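Local coordinates for putative exported protein (Bacteroides fragilis, PDB 4RAA) that is of unknown function but folds as a six-bladed beta-propeller of the YWTD superfamily and is probably exported from the cytoplasm, at residues K31-D36 with S69-N74; C38-V43 with E350-L355. One frame throughout, in Å; residues are numbered along the deposited sequence.

Contact 1 (31-36 with 69-74) and contact 2 (38-43 with 350-355) share one loop, the connection from strand 25-31 to strand 45-49, and their centres lie about 9 Å apart on the same side of the chain's centre. Two polar pairs join them directly: T34 OG1 lies 2.9 Å from N352 N, a probable hydrogen bond, and K31 NZ forms a salt bridge of 3.0 Å with D351 OD2. The first half of the loop thus holds the turn before strand 72-79, while its second half meets the approach to the C-terminal strand 354-360. No active site or ligand is known here; the contacts are consistent with joining the sheet that holds strands 25-31 and 354-360 to the one that begins at strand 45-49.

Contact 1: K31-D36 with S69-N74; sequences KLQTKD and SGAFVN
Q33 holds segment 69-74 at two points, through its backbone N-H and its side-chain carbonyl. The backbone bond runs from Q33 N to G70 O (2.8 Å, N-H...O 157°). Q33 CB rests 3.3 Å from the same G70 O. CG stands anti to the backbone N (chi1 -172°), and with the chain extended beyond it the amide is carried alongside A71 to F72. Q33 CD comes within 3.9 Å of F72 N. At the tip, Q33 OE1 accepts from F72 N at 2.7 Å; the bond is nearly straight (172°), with the donor in the plane of the Q33 amide. Q33 OE1 also lies 3.4 Å from A71 CA. The Q33 carbonyl thus occupies the N-H of F72, the first residue of strand 72-79, much as a backbone carbonyl would.

G70 lies against the backbone of K31 and L32: G70 CA meets K31 O at 3.6 Å in a CA-H...O contact. Further along, the K35 chain crosses the F72 side chain at about a right angle, and K35 CE approaches F72 CD2 from the ring edge, near the ring plane, at 3.9 Å. N74 N lies above one face of the F72 ring, over its centre.

Around this pairing, L32 packs on F66 of strand 62-67 and F72 on S37 and C38, while V73 and N74 both face V65 in a classic beta bulge. The loop leaving strand 25-31 thus lies against the hairpin turn between strands 62-67 and 72-79 of the propeller.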
ATOM      1  N   LYS A  31      -3.508  14.967 -34.926  1.00 43.70           N
ATOM      2  CA  LYS A  31      -2.984  13.690 -35.361  1.00 42.65           C
ATOM      3  C   LYS A  31      -2.013  13.150 -34.299  1.00 42.18           C
ATOM      4  O   LYS A  31      -1.061  13.839 -33.923  1.00 43.20           O
ATOM      5  CB  LYS A  31      -2.263  13.905 -36.687  1.00 44.13           C
ATOM      6  CG  LYS A  31      -1.892  12.631 -37.369  1.00 43.73           C
ATOM      7  CD  LYS A  31      -1.304  12.844 -38.742  1.00 44.96           C
ATOM      8  CE  LYS A  31      -0.646  11.558 -39.198  1.00 44.93           C
ATOM      9  NZ  LYS A  31      -1.535  10.363 -39.095  1.00 43.39           N
ATOM     10  N   LEU A  32      -2.274  11.943 -33.793  1.00 40.56           N
ATOM     11  CA  LEU A  32      -1.362  11.292 -32.846  1.00 40.01           C
ATOM     12  C   LEU A  32      -0.219  10.636 -33.624  1.00 41.72           C
ATOM     13  O   LEU A  32      -0.447   9.986 -34.650  1.00 42.09           O
ATOM     14  CB  LEU A  32      -2.076  10.232 -32.008  1.00 38.36           C
ATOM     15  CG  LEU A  32      -3.104  10.732 -30.994  1.00 37.00           C
ATOM     16  CD1 LEU A  32      -3.897   9.564 -30.429  1.00 35.86           C
ATOM     17  CD2 LEU A  32      -2.438  11.509 -29.874  1.00 36.88           C
ATOM     18  N   GLN A  33       1.006  10.811 -33.127  1.00 42.94           N
ATOM     19  CA  GLN A  33       2.217  10.240 -33.748  1.00 44.72           C
ATOM     20  C   GLN A  33       2.146   8.712 -33.664  1.00 43.84           C
ATOM     21  O   GLN A  33       1.679   8.167 -32.658  1.00 42.70           O
ATOM     22  CB  GLN A  33       3.470  10.760 -33.028  1.00 45.82           C
ATOM     23  CG  GLN A  33       4.808  10.404 -33.666  1.00 47.84           C
ATOM     24  CD  GLN A  33       6.013  10.806 -32.818  1.00 48.52           C
ATOM     25  OE1 GLN A  33       5.888  11.240 -31.672  1.00 47.11           O
ATOM     26  NE2 GLN A  33       7.200  10.637 -33.383  1.00 51.01           N
ATOM     27  N   THR A  34       2.612   8.033 -34.710  1.00 45.09           N
ATOM     28  CA  THR A  34       2.549   6.573 -34.778  1.00 44.99           C
ATOM     29  C   THR A  34       3.926   5.902 -34.882  1.00 46.86           C
ATOM     30  O   THR A  34       4.487   5.777 -35.968  1.00 49.21           O
ATOM     31  CB  THR A  34       1.640   6.132 -35.939  1.00 45.12           C
ATOM     32  OG1 THR A  34       0.394   6.844 -35.865  1.00 44.15           O
ATOM     33  CG2 THR A  34       1.404   4.599 -35.897  1.00 44.40           C
ATOM     34  N   LYS A  35       4.459   5.500 -33.729  1.00 47.19           N
ATOM     35  CA  LYS A  35       5.704   4.741 -33.620  1.00 48.95           C
ATOM     36  C   LYS A  35       5.366   3.360 -33.058  1.00 48.12           C
ATOM     37  O   LYS A  35       4.293   3.172 -32.456  1.00 46.96           O
ATOM     38  CB  LYS A  35       6.703   5.438 -32.684  1.00 49.80           C
ATOM     39  CG  LYS A  35       7.294   6.730 -33.226  1.00 52.04           C
ATOM     40  CD  LYS A  35       8.514   7.198 -32.439  1.00 53.09           C
ATOM     41  CE  LYS A  35       8.172   7.608 -31.017  1.00 52.93           C
ATOM     42  NZ  LYS A  35       9.359   8.113 -30.269  1.00 54.06           N
ATOM     43  N   ASP A  36       6.287   2.408 -33.252  1.00 47.54           N
ATOM     44  CA  ASP A  36       6.162   1.046 -32.693  1.00 45.80           C
ATOM     45  C   ASP A  36       6.023   1.043 -31.155  1.00 44.03           C
ATOM     46  O   ASP A  36       5.330   0.187 -30.601  1.00 42.48           O
ATOM     47  CB  ASP A  36       7.350   0.165 -33.115  1.00 47.21           C
ATOM     48  CG  ASP A  36       7.323  -0.212 -34.612  1.00 48.32           C
ATOM     49  OD1 ASP A  36       6.635   0.450 -35.419  1.00 47.67           O
ATOM     50  OD2 ASP A  36       8.007  -1.187 -34.980  1.00 48.96           O
ATOM     51  N   SER A  69       0.963  18.812 -29.256  1.00 51.32           N
ATOM     52  CA  SER A  69       1.173  18.697 -30.698  1.00 51.57           C
ATOM     53  C   SER A  69       0.960  17.288 -31.291  1.00 50.62           C
ATOM     54  O   SER A  69       1.030  17.137 -32.514  1.00 51.81           O
ATOM     55  CB  SER A  69       2.593  19.156 -31.020  1.00 53.54           C
ATOM     56  OG  SER A  69       3.515  18.346 -30.315  1.00 54.76           O
ATOM     57  N   GLY A  70       0.708  16.276 -30.449  1.00 48.72           N
ATOM     58  CA  GLY A  70       0.495  14.886 -30.877  1.00 46.68           C
ATOM     59  C   GLY A  70       1.725  13.985 -30.852  1.00 46.46           C
ATOM     60  O   GLY A  70       1.634  12.819 -31.239  1.00 45.16           O
ATOM     61  N   ALA A  71       2.867  14.515 -30.404  1.00 46.85           N
ATOM     62  CA  ALA A  71       4.118  13.758 -30.328  1.00 46.47           C
ATOM     63  C   ALA A  71       4.094  12.841 -29.127  1.00 44.70           C
ATOM     64  O   ALA A  71       3.554  13.208 -28.090  1.00 43.77           O
ATOM     65  CB  ALA A  71       5.311  14.698 -30.211  1.00 48.55           C
ATOM     66  N   PHE A  72       4.690  11.661 -29.266  1.00 44.03           N
ATOM     67  CA  PHE A  72       4.781  10.704 -28.178  1.00 43.06           C
ATOM     68  C   PHE A  72       5.927  11.130 -27.258  1.00 45.30           C
ATOM     69  O   PHE A  72       7.039  11.375 -27.737  1.00 47.26           O
ATOM     70  CB  PHE A  72       5.019   9.294 -28.722  1.00 42.72           C
ATOM     71  CG  PHE A  72       5.181   8.244 -27.651  1.00 41.62           C
ATOM     72  CD1 PHE A  72       4.160   8.010 -26.726  1.00 39.97           C
ATOM     73  CD2 PHE A  72       6.337   7.464 -27.580  1.00 42.32           C
ATOM     74  CE1 PHE A  72       4.297   7.041 -25.737  1.00 39.14           C
ATOM     75  CE2 PHE A  72       6.475   6.490 -26.598  1.00 41.60           C
ATOM     76  CZ  PHE A  72       5.452   6.278 -25.675  1.00 39.98           C
ATOM     77  N   VAL A  73       5.652  11.210 -25.953  1.00 45.85           N
ATOM     78  CA  VAL A  73       6.641  11.606 -24.942  1.00 47.88           C
ATOM     79  C   VAL A  73       7.229  10.361 -24.302  1.00 47.98           C
ATOM     80  O   VAL A  73       8.442  10.187 -24.320  1.00 51.15           O
ATOM     81  CB  VAL A  73       6.041  12.512 -23.828  1.00 48.24           C
ATOM     82  CG1 VAL A  73       7.096  12.878 -22.769  1.00 49.45           C
ATOM     83  CG2 VAL A  73       5.430  13.773 -24.434  1.00 48.76           C
ATOM     84  N   ASN A  74       6.373   9.523 -23.710  1.00 46.14           N
ATOM     85  CA  ASN A  74       6.810   8.309 -22.999  1.00 45.93           C
ATOM     86  C   ASN A  74       5.618   7.445 -22.548  1.00 43.08           C
ATOM     87  O   ASN A  74       4.487   7.939 -22.518  1.00 41.68           O
ATOM     88  CB  ASN A  74       7.631   8.702 -21.742  1.00 48.92           C
ATOM     89  CG  ASN A  74       8.495   7.572 -21.212  1.00 52.48           C
ATOM     90  OD1 ASN A  74       8.685   6.544 -21.870  1.00 57.53           O
ATOM     91  ND2 ASN A  74       9.036   7.761 -20.013  1.00 52.80           N
TER

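Contact 2: C38-V43 with E350-L355; sequences CLVKNV and EDNSIL
Two hydrogen bonds tie the carboxamide of N352 to the backbone of C38 and V40, so that one side chain serves both an acceptor and a donor of the loop. In the first, N352 ND2 gives a proton to C38 O at 2.8 Å; C38 O lies close to the amide plane of N352, and the donor in turn lies in the carbonyl plane of C38. In the second, V40 N donates to N352 OD1 at 3.1 Å, straight at the hydrogen (166°) but approaching from above the carbonyl plane, 51° out of it. CG of N352 is anti to its own carbonyl carbon (chi1 -71°), which starts the amide off beside the backbone N.

Van der Waals packing adds a methyl on the same amide: the V40 side chain crosses that of N352 at about a right angle, V40 CG2 lying 3.7 Å from N352 ND2. The apolar contact lies farther along, where V43 CG2 meets L355 CD2 at 4.2 Å, and both side chains also pack on P320 of strand 316-321.

Outside the pair, Y64 OH bonds L39 O. The chemistry implies a specific polar fastening: a buried amide is satisfied by one loop carbonyl and one loop N-H, somewhat as a neighbouring strand might do, though the off-plane second bond makes the likeness imperfect. It thereby joins the C-terminal segment to the loop between strands 25-31 and 45-49.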
ATOM      1  N   CYS A  38       4.408   3.314 -29.408  1.00 40.51           N
ATOM      2  CA  CYS A  38       3.152   3.958 -28.988  1.00 38.81           C
ATOM      3  C   CYS A  38       1.950   3.679 -29.890  1.00 38.53           C
ATOM      4  O   CYS A  38       1.196   4.593 -30.248  1.00 38.37           O
ATOM      5  CB  CYS A  38       3.384   5.468 -28.848  1.00 39.16           C
ATOM      6  SG  CYS A  38       3.649   6.343 -30.407  1.00 40.30           S
ATOM      7  N   LEU A  39       1.753   2.409 -30.232  1.00 39.54           N
ATOM      8  CA  LEU A  39       0.584   1.992 -31.032  1.00 39.45           C
ATOM      9  C   LEU A  39      -0.652   2.032 -30.117  1.00 37.75           C
ATOM     10  O   LEU A  39      -0.589   1.564 -28.985  1.00 37.72           O
ATOM     11  CB  LEU A  39       0.790   0.604 -31.638  1.00 39.80           C
ATOM     12  CG  LEU A  39       1.869   0.536 -32.731  1.00 42.31           C
ATOM     13  CD1 LEU A  39       2.345  -0.888 -32.969  1.00 43.22           C
ATOM     14  CD2 LEU A  39       1.393   1.151 -34.044  1.00 43.38           C
ATOM     15  N   VAL A  40      -1.747   2.610 -30.609  1.00 37.44           N
ATOM     16  CA  VAL A  40      -2.982   2.786 -29.851  1.00 37.59           C
ATOM     17  C   VAL A  40      -4.156   2.154 -30.593  1.00 38.85           C
ATOM     18  O   VAL A  40      -4.388   2.496 -31.740  1.00 39.54           O
ATOM     19  CB  VAL A  40      -3.290   4.298 -29.650  1.00 37.60           C
ATOM     20  CG1 VAL A  40      -4.618   4.504 -28.912  1.00 36.82           C
ATOM     21  CG2 VAL A  40      -2.157   4.988 -28.895  1.00 37.27           C
ATOM     22  N   LYS A  41      -4.900   1.266 -29.920  1.00 41.03           N
ATOM     23  CA  LYS A  41      -6.124   0.633 -30.462  1.00 42.38           C
ATOM     24  C   LYS A  41      -7.367   1.449 -30.112  1.00 41.60           C
ATOM     25  O   LYS A  41      -8.225   1.674 -30.951  1.00 41.64           O
ATOM     26  CB  LYS A  41      -6.289  -0.805 -29.924  1.00 46.05           C
ATOM     27  CG  LYS A  41      -7.651  -1.451 -30.195  1.00 50.36           C
ATOM     28  CD  LYS A  41      -7.670  -2.937 -29.884  1.00 55.95           C
ATOM     29  CE  LYS A  41      -9.088  -3.481 -30.002  1.00 60.07           C
ATOM     30  NZ  LYS A  41      -9.126  -4.968 -29.962  1.00 61.45           N
ATOM     31  N   ASN A  42      -7.453   1.859 -28.854  1.00 42.00           N
ATOM     32  CA  ASN A  42      -8.600   2.560 -28.295  1.00 43.52           C
ATOM     33  C   ASN A  42      -8.117   3.751 -27.460  1.00 41.18           C
ATOM     34  O   ASN A  42      -7.059   3.665 -26.849  1.00 44.84           O
ATOM     35  CB  ASN A  42      -9.335   1.505 -27.449  1.00 47.18           C
ATOM     36  CG  ASN A  42     -10.538   2.040 -26.703  1.00 49.87           C
ATOM     37  OD1 ASN A  42     -10.411   2.554 -25.589  1.00 43.34           O
ATOM     38  ND2 ASN A  42     -11.727   1.837 -27.275  1.00 52.78           N
ATOM     39  N   VAL A  43      -8.845   4.867 -27.479  1.00 38.35           N
ATOM     40  CA  VAL A  43      -8.526   6.023 -26.607  1.00 38.13           C
ATOM     41  C   VAL A  43      -9.665   6.018 -25.596  1.00 38.42           C
ATOM     42  O   VAL A  43     -10.669   6.721 -25.761  1.00 39.14           O
ATOM     43  CB  VAL A  43      -8.366   7.372 -27.357  1.00 37.60           C
ATOM     44  CG1 VAL A  43      -8.109   8.527 -26.388  1.00 36.59           C
ATOM     45  CG2 VAL A  43      -7.216   7.285 -28.348  1.00 38.89           C
ATOM     46  N   GLU A 350      -2.126   2.756 -41.600  1.00 45.77           N
ATOM     47  CA  GLU A 350      -1.811   2.130 -40.308  1.00 44.26           C
ATOM     48  C   GLU A 350      -1.738   3.111 -39.135  1.00 42.38           C
ATOM     49  O   GLU A 350      -1.599   2.667 -38.009  1.00 41.84           O
ATOM     50  CB  GLU A 350      -0.474   1.359 -40.387  1.00 44.95           C
ATOM     51  CG  GLU A 350      -0.339   0.347 -41.533  1.00 46.05           C
ATOM     52  CD  GLU A 350      -0.140   0.955 -42.911  1.00 47.94           C
ATOM     53  OE1 GLU A 350       0.126   2.169 -42.996  1.00 48.15           O
ATOM     54  OE2 GLU A 350      -0.269   0.235 -43.923  1.00 49.68           O
ATOM     55  N   ASP A 351      -1.839   4.418 -39.385  1.00 42.70           N
ATOM     56  CA  ASP A 351      -1.680   5.435 -38.320  1.00 42.34           C
ATOM     57  C   ASP A 351      -2.748   5.411 -37.218  1.00 40.76           C
ATOM     58  O   ASP A 351      -3.904   5.051 -37.466  1.00 40.47           O
ATOM     59  CB  ASP A 351      -1.575   6.878 -38.896  1.00 42.91           C
ATOM     60  CG  ASP A 351      -0.214   7.187 -39.532  1.00 44.16           C
ATOM     61  OD1 ASP A 351       0.825   6.653 -39.102  1.00 44.30           O
ATOM     62  OD2 ASP A 351      -0.186   8.032 -40.447  1.00 44.80           O
ATOM     63  N   ASN A 352      -2.330   5.811 -36.010  1.00 40.07           N
ATOM     64  CA  ASN A 352      -3.209   5.915 -34.843  1.00 38.67           C
ATOM     65  C   ASN A 352      -4.354   6.879 -35.090  1.00 38.30           C
ATOM     66  O   ASN A 352      -4.351   7.643 -36.049  1.00 39.28           O
ATOM     67  CB  ASN A 352      -2.433   6.375 -33.585  1.00 39.22           C
ATOM     68  CG  ASN A 352      -1.487   5.313 -33.024  1.00 39.84           C
ATOM     69  OD1 ASN A 352      -1.593   4.123 -33.339  1.00 41.44           O
ATOM     70  ND2 ASN A 352      -0.572   5.742 -32.156  1.00 39.63           N
ATOM     71  N   SER A 353      -5.338   6.832 -34.204  1.00 37.87           N
ATOM     72  CA  SER A 353      -6.531   7.670 -34.317  1.00 37.87           C
ATOM     73  C   SER A 353      -6.247   9.175 -34.443  1.00 37.79           C
ATOM     74  O   SER A 353      -5.321   9.700 -33.804  1.00 37.22           O
ATOM     75  CB  SER A 353      -7.454   7.459 -33.100  1.00 36.89           C
ATOM     76  OG  SER A 353      -7.894   6.118 -33.014  1.00 37.63           O
ATOM     77  N   ILE A 354      -7.020   9.833 -35.312  1.00 37.53           N
ATOM     78  CA  ILE A 354      -7.029  11.296 -35.404  1.00 37.47           C
ATOM     79  C   ILE A 354      -8.107  11.714 -34.398  1.00 35.77           C
ATOM     80  O   ILE A 354      -9.275  11.320 -34.539  1.00 35.25           O
ATOM     81  CB  ILE A 354      -7.393  11.831 -36.811  1.00 38.16           C
ATOM     82  CG1 ILE A 354      -6.334  11.383 -37.833  1.00 39.09           C
ATOM     83  CG2 ILE A 354      -7.545  13.363 -36.770  1.00 38.68           C
ATOM     84  CD1 ILE A 354      -6.606  11.791 -39.269  1.00 40.30           C
ATOM     85  N   LEU A 355      -7.717  12.504 -33.398  1.00 35.12           N
ATOM     86  CA  LEU A 355      -8.664  12.978 -32.376  1.00 33.94           C
ATOM     87  C   LEU A 355      -9.466  14.172 -32.878  1.00 34.39           C
ATOM     88  O   LEU A 355      -8.925  15.062 -33.530  1.00 35.29           O
ATOM     89  CB  LEU A 355      -7.954  13.385 -31.080  1.00 33.22           C
ATOM     90  CG  LEU A 355      -7.062  12.340 -30.423  1.00 32.67           C
ATOM     91  CD1 LEU A 355      -6.504  12.902 -29.125  1.00 32.30           C
ATOM     92  CD2 LEU A 355      -7.807  11.032 -30.179  1.00 31.82           C
TER